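Local coordinates for protein putative cytosine/guanine deaminase (Unidentified, PDB 2PAJ) that deaminates 2-amino-4-hydroxypteridines such as isoxanthopterin to 2,4-dihydroxypteridines with release of ammonium, as a zinc-dependent amidohydrolase, at residues 222-234 / 266-278. Sequence-based numbering, arbitrary orientation.
Sequences VLYSISPREMRET and SPVAFCGEHDWLG
Met231 meets Trp276, His274 and Phe270 in succession along its length, an example of one methionine joining several aromatic rings. Met231 CB lies against the pyrrole side of the indole, 3.5 Å from Trp276 NE1. With chi1 at 38°, CG stands between the backbone N and the carbonyl carbon, which carries it toward CB of His274. SD approaches the Phe270 and Trp276 rings obliquely, as Met-aromatic contacts, and a bend at chi3 sets Met231 CE 3.5 Å from His274 CB and 3.9 Å from Phe270 CE2. Helices 228-240 and 267-273 belong to the outer layer of the amidohydrolase TIM barrel, and their segments here cross at -56°. The second helix ends in a Schellman motif with Asp275 at C-prime, which turns the chain so that Trp276 faces the first. Trp276 NE1 donates to Met231 O at 2.9 Å in a bent bond, the acceptor lying in the indole plane, while Val222 CG2 sits over the six-membered ring in a CH-pi contact. His274 ND1 donates to Pro228 O at 3.2 Å, coming from above the carbonyl plane. Arg232 NH2 sits over the centre of one face of that imidazole, the guanidinium plane inclined 43° to it; over its opposite face lies Phe270 CE2, displaced toward the edge of the imidazole.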
# COMPACT_ATOMS: atom_id res chain seq x y z
N VAL A 222 -1.79 16.33 8.80
CA VAL A 222 -2.93 16.86 9.52
C VAL A 222 -2.67 17.95 10.58
O VAL A 222 -3.50 18.84 10.76
CB VAL A 222 -3.74 15.68 10.13
CG1 VAL A 222 -3.29 15.40 11.55
CG2 VAL A 222 -5.22 15.98 10.04
N LEU A 223 -1.55 17.89 11.28
CA LEU A 223 -1.28 18.92 12.29
C LEU A 223 -0.63 20.16 11.69
O LEU A 223 -0.23 21.06 12.41
CB LEU A 223 -0.38 18.38 13.40
CG LEU A 223 -0.85 17.13 14.14
CD1 LEU A 223 0.14 16.81 15.26
CD2 LEU A 223 -2.25 17.35 14.70
N TYR A 224 -0.52 20.21 10.36
CA TYR A 224 0.07 21.36 9.68
C TYR A 224 -0.68 21.72 8.41
O TYR A 224 -0.96 22.89 8.17
CB TYR A 224 1.55 21.10 9.37
CG TYR A 224 2.42 20.98 10.60
CD1 TYR A 224 2.95 19.75 10.99
CD2 TYR A 224 2.67 22.10 11.41
CE1 TYR A 224 3.69 19.62 12.16
CE2 TYR A 224 3.41 21.98 12.58
CZ TYR A 224 3.92 20.74 12.95
OH TYR A 224 4.64 20.62 14.12
N SER A 225 -1.02 20.73 7.60
CA SER A 225 -1.73 20.99 6.34
C SER A 225 -3.07 21.70 6.53
O SER A 225 -3.55 22.41 5.65
CB SER A 225 -1.97 19.67 5.58
OG SER A 225 -0.75 19.05 5.22
N ILE A 226 -3.66 21.52 7.71
CA ILE A 226 -4.97 22.06 8.01
C ILE A 226 -5.17 22.62 9.43
O ILE A 226 -4.49 22.22 10.38
CB ILE A 226 -6.00 20.94 7.69
CG1 ILE A 226 -6.57 21.21 6.31
CG2 ILE A 226 -7.03 20.79 8.79
CD1 ILE A 226 -7.55 20.17 5.84
N SER A 227 -6.12 23.55 9.57
CA SER A 227 -6.40 24.14 10.88
C SER A 227 -7.11 23.12 11.77
O SER A 227 -7.80 22.24 11.27
CB SER A 227 -7.29 25.38 10.71
OG SER A 227 -8.60 25.00 10.31
N PRO A 228 -6.95 23.23 13.11
CA PRO A 228 -7.63 22.25 13.95
C PRO A 228 -9.16 22.27 13.90
O PRO A 228 -9.82 21.26 14.14
CB PRO A 228 -7.06 22.53 15.35
CG PRO A 228 -6.57 23.92 15.27
CD PRO A 228 -6.03 24.07 13.90
N ARG A 229 -9.73 23.43 13.57
CA ARG A 229 -11.18 23.56 13.45
C ARG A 229 -11.54 22.79 12.18
O ARG A 229 -12.59 22.14 12.09
CB ARG A 229 -11.55 25.04 13.30
CG ARG A 229 -12.94 25.36 12.78
CD ARG A 229 -12.92 26.78 12.20
NE ARG A 229 -14.23 27.31 11.81
CZ ARG A 229 -14.42 28.57 11.39
NH1 ARG A 229 -13.39 29.42 11.30
NH2 ARG A 229 -15.64 28.99 11.07
N GLU A 230 -10.65 22.87 11.21
CA GLU A 230 -10.83 22.20 9.96
C GLU A 230 -10.68 20.68 10.07
O GLU A 230 -11.32 19.94 9.33
CB GLU A 230 -9.87 22.75 8.91
CG GLU A 230 -10.42 23.94 8.17
CD GLU A 230 -9.43 24.54 7.20
OE1 GLU A 230 -9.86 25.27 6.27
OE2 GLU A 230 -8.21 24.30 7.38
N MET A 231 -9.85 20.19 10.99
CA MET A 231 -9.74 18.74 11.06
C MET A 231 -11.00 18.12 11.65
O MET A 231 -11.34 16.97 11.34
CB MET A 231 -8.44 18.27 11.78
CG MET A 231 -7.92 19.04 12.98
SD MET A 231 -6.15 18.63 13.37
CE MET A 231 -6.32 17.42 14.65
N ARG A 232 -11.73 18.88 12.46
CA ARG A 232 -12.98 18.35 13.01
C ARG A 232 -13.99 18.22 11.88
O ARG A 232 -14.52 17.13 11.62
CB ARG A 232 -13.55 19.26 14.10
CG ARG A 232 -12.84 19.17 15.43
CD ARG A 232 -13.76 19.58 16.56
NE ARG A 232 -13.14 19.48 17.88
CZ ARG A 232 -12.18 20.29 18.33
NH1 ARG A 232 -11.72 21.26 17.55
NH2 ARG A 232 -11.68 20.13 19.55
N GLU A 233 -14.25 19.33 11.18
CA GLU A 233 -15.21 19.29 10.09
C GLU A 233 -14.74 18.34 8.99
O GLU A 233 -15.53 17.64 8.38
CB GLU A 233 -15.46 20.70 9.54
CG GLU A 233 -14.22 21.48 9.13
CD GLU A 233 -14.47 23.00 9.06
OE1 GLU A 233 -14.78 23.60 10.13
OE2 GLU A 233 -14.37 23.59 7.95
N THR A 234 -13.44 18.30 8.77
CA THR A 234 -12.89 17.42 7.76
C THR A 234 -13.17 15.95 8.11
O THR A 234 -13.40 15.12 7.22
CB THR A 234 -11.38 17.64 7.63
OG1 THR A 234 -11.01 17.56 6.26
CG2 THR A 234 -10.63 16.62 8.44
N SER A 266 0.01 16.68 23.85
CA SER A 266 0.48 15.59 22.98
C SER A 266 -0.15 15.54 21.59
O SER A 266 -1.32 15.86 21.41
CB SER A 266 0.27 14.23 23.66
OG SER A 266 0.24 13.19 22.71
N PRO A 267 0.63 15.12 20.58
CA PRO A 267 0.12 15.04 19.20
C PRO A 267 -1.09 14.10 19.05
O PRO A 267 -2.12 14.48 18.50
CB PRO A 267 1.34 14.56 18.42
CG PRO A 267 2.47 15.18 19.17
CD PRO A 267 2.09 14.93 20.61
N VAL A 268 -0.94 12.88 19.54
CA VAL A 268 -2.00 11.89 19.47
C VAL A 268 -3.21 12.38 20.28
O VAL A 268 -4.34 12.34 19.80
CB VAL A 268 -1.50 10.53 20.02
CG1 VAL A 268 -2.61 9.51 20.04
CG2 VAL A 268 -0.35 10.05 19.17
N ALA A 269 -2.96 12.87 21.49
CA ALA A 269 -4.02 13.38 22.36
C ALA A 269 -4.77 14.55 21.69
O ALA A 269 -5.98 14.72 21.88
CB ALA A 269 -3.41 13.82 23.70
N PHE A 270 -4.05 15.35 20.92
CA PHE A 270 -4.63 16.48 20.21
C PHE A 270 -5.54 15.93 19.11
O PHE A 270 -6.69 16.35 18.95
CB PHE A 270 -3.52 17.32 19.58
CG PHE A 270 -3.98 18.61 19.00
CD1 PHE A 270 -4.28 19.69 19.82
CD2 PHE A 270 -4.15 18.75 17.62
CE1 PHE A 270 -4.73 20.89 19.29
CE2 PHE A 270 -4.60 19.95 17.07
CZ PHE A 270 -4.90 21.02 17.90
N CYS A 271 -5.03 14.96 18.35
CA CYS A 271 -5.81 14.33 17.29
C CYS A 271 -7.10 13.78 17.86
O CYS A 271 -8.15 13.88 17.24
CB CYS A 271 -5.01 13.20 16.65
SG CYS A 271 -3.75 13.78 15.53
N GLY A 272 -7.01 13.17 19.03
CA GLY A 272 -8.20 12.62 19.65
C GLY A 272 -9.23 13.70 19.89
O GLY A 272 -10.39 13.56 19.52
N GLU A 273 -8.78 14.81 20.48
CA GLU A 273 -9.65 15.94 20.79
C GLU A 273 -10.26 16.66 19.60
O GLU A 273 -11.14 17.50 19.76
CB GLU A 273 -8.88 16.92 21.67
CG GLU A 273 -9.11 16.67 23.15
CD GLU A 273 -8.19 17.45 24.06
OE1 GLU A 273 -8.06 18.68 23.89
OE2 GLU A 273 -7.60 16.82 24.96
N HIS A 274 -9.82 16.30 18.40
CA HIS A 274 -10.32 16.90 17.18
C HIS A 274 -10.89 15.89 16.21
O HIS A 274 -10.77 16.04 15.00
CB HIS A 274 -9.22 17.70 16.51
CG HIS A 274 -8.76 18.86 17.33
ND1 HIS A 274 -9.07 20.17 17.01
CD2 HIS A 274 -8.09 18.91 18.50
CE1 HIS A 274 -8.61 20.97 17.96
NE2 HIS A 274 -8.01 20.23 18.87
N ASP A 275 -11.52 14.85 16.77
CA ASP A 275 -12.15 13.79 15.99
C ASP A 275 -11.25 13.07 14.98
O ASP A 275 -11.71 12.68 13.91
CB ASP A 275 -13.38 14.35 15.25
CG ASP A 275 -14.43 14.94 16.20
OD1 ASP A 275 -14.88 14.22 17.12
OD2 ASP A 275 -14.79 16.12 16.01
N TRP A 276 -9.98 12.88 15.34
CA TRP A 276 -9.04 12.23 14.43
C TRP A 276 -8.40 10.94 14.93
O TRP A 276 -7.22 10.68 14.69
CB TRP A 276 -7.96 13.21 13.97
CG TRP A 276 -8.28 13.78 12.65
CD1 TRP A 276 -9.17 14.79 12.38
CD2 TRP A 276 -7.86 13.27 11.37
NE1 TRP A 276 -9.33 14.94 11.02
CE2 TRP A 276 -8.54 14.03 10.37
CE3 TRP A 276 -6.97 12.26 10.97
CZ2 TRP A 276 -8.36 13.79 9.00
CZ3 TRP A 276 -6.80 12.03 9.61
CH2 TRP A 276 -7.49 12.79 8.64
N LEU A 277 -9.19 10.13 15.62
CA LEU A 277 -8.74 8.83 16.10
C LEU A 277 -9.90 7.88 15.86
O LEU A 277 -10.99 8.31 15.50
CB LEU A 277 -8.38 8.84 17.59
CG LEU A 277 -7.19 9.65 18.13
CD1 LEU A 277 -6.93 9.23 19.57
CD2 LEU A 277 -5.96 9.43 17.29
N GLY A 278 -9.67 6.59 16.08
CA GLY A 278 -10.72 5.61 15.88
C GLY A 278 -10.26 4.60 14.86
O GLY A 278 -9.36 4.87 14.09
O HOH W 1 -15.62 15.46 12.97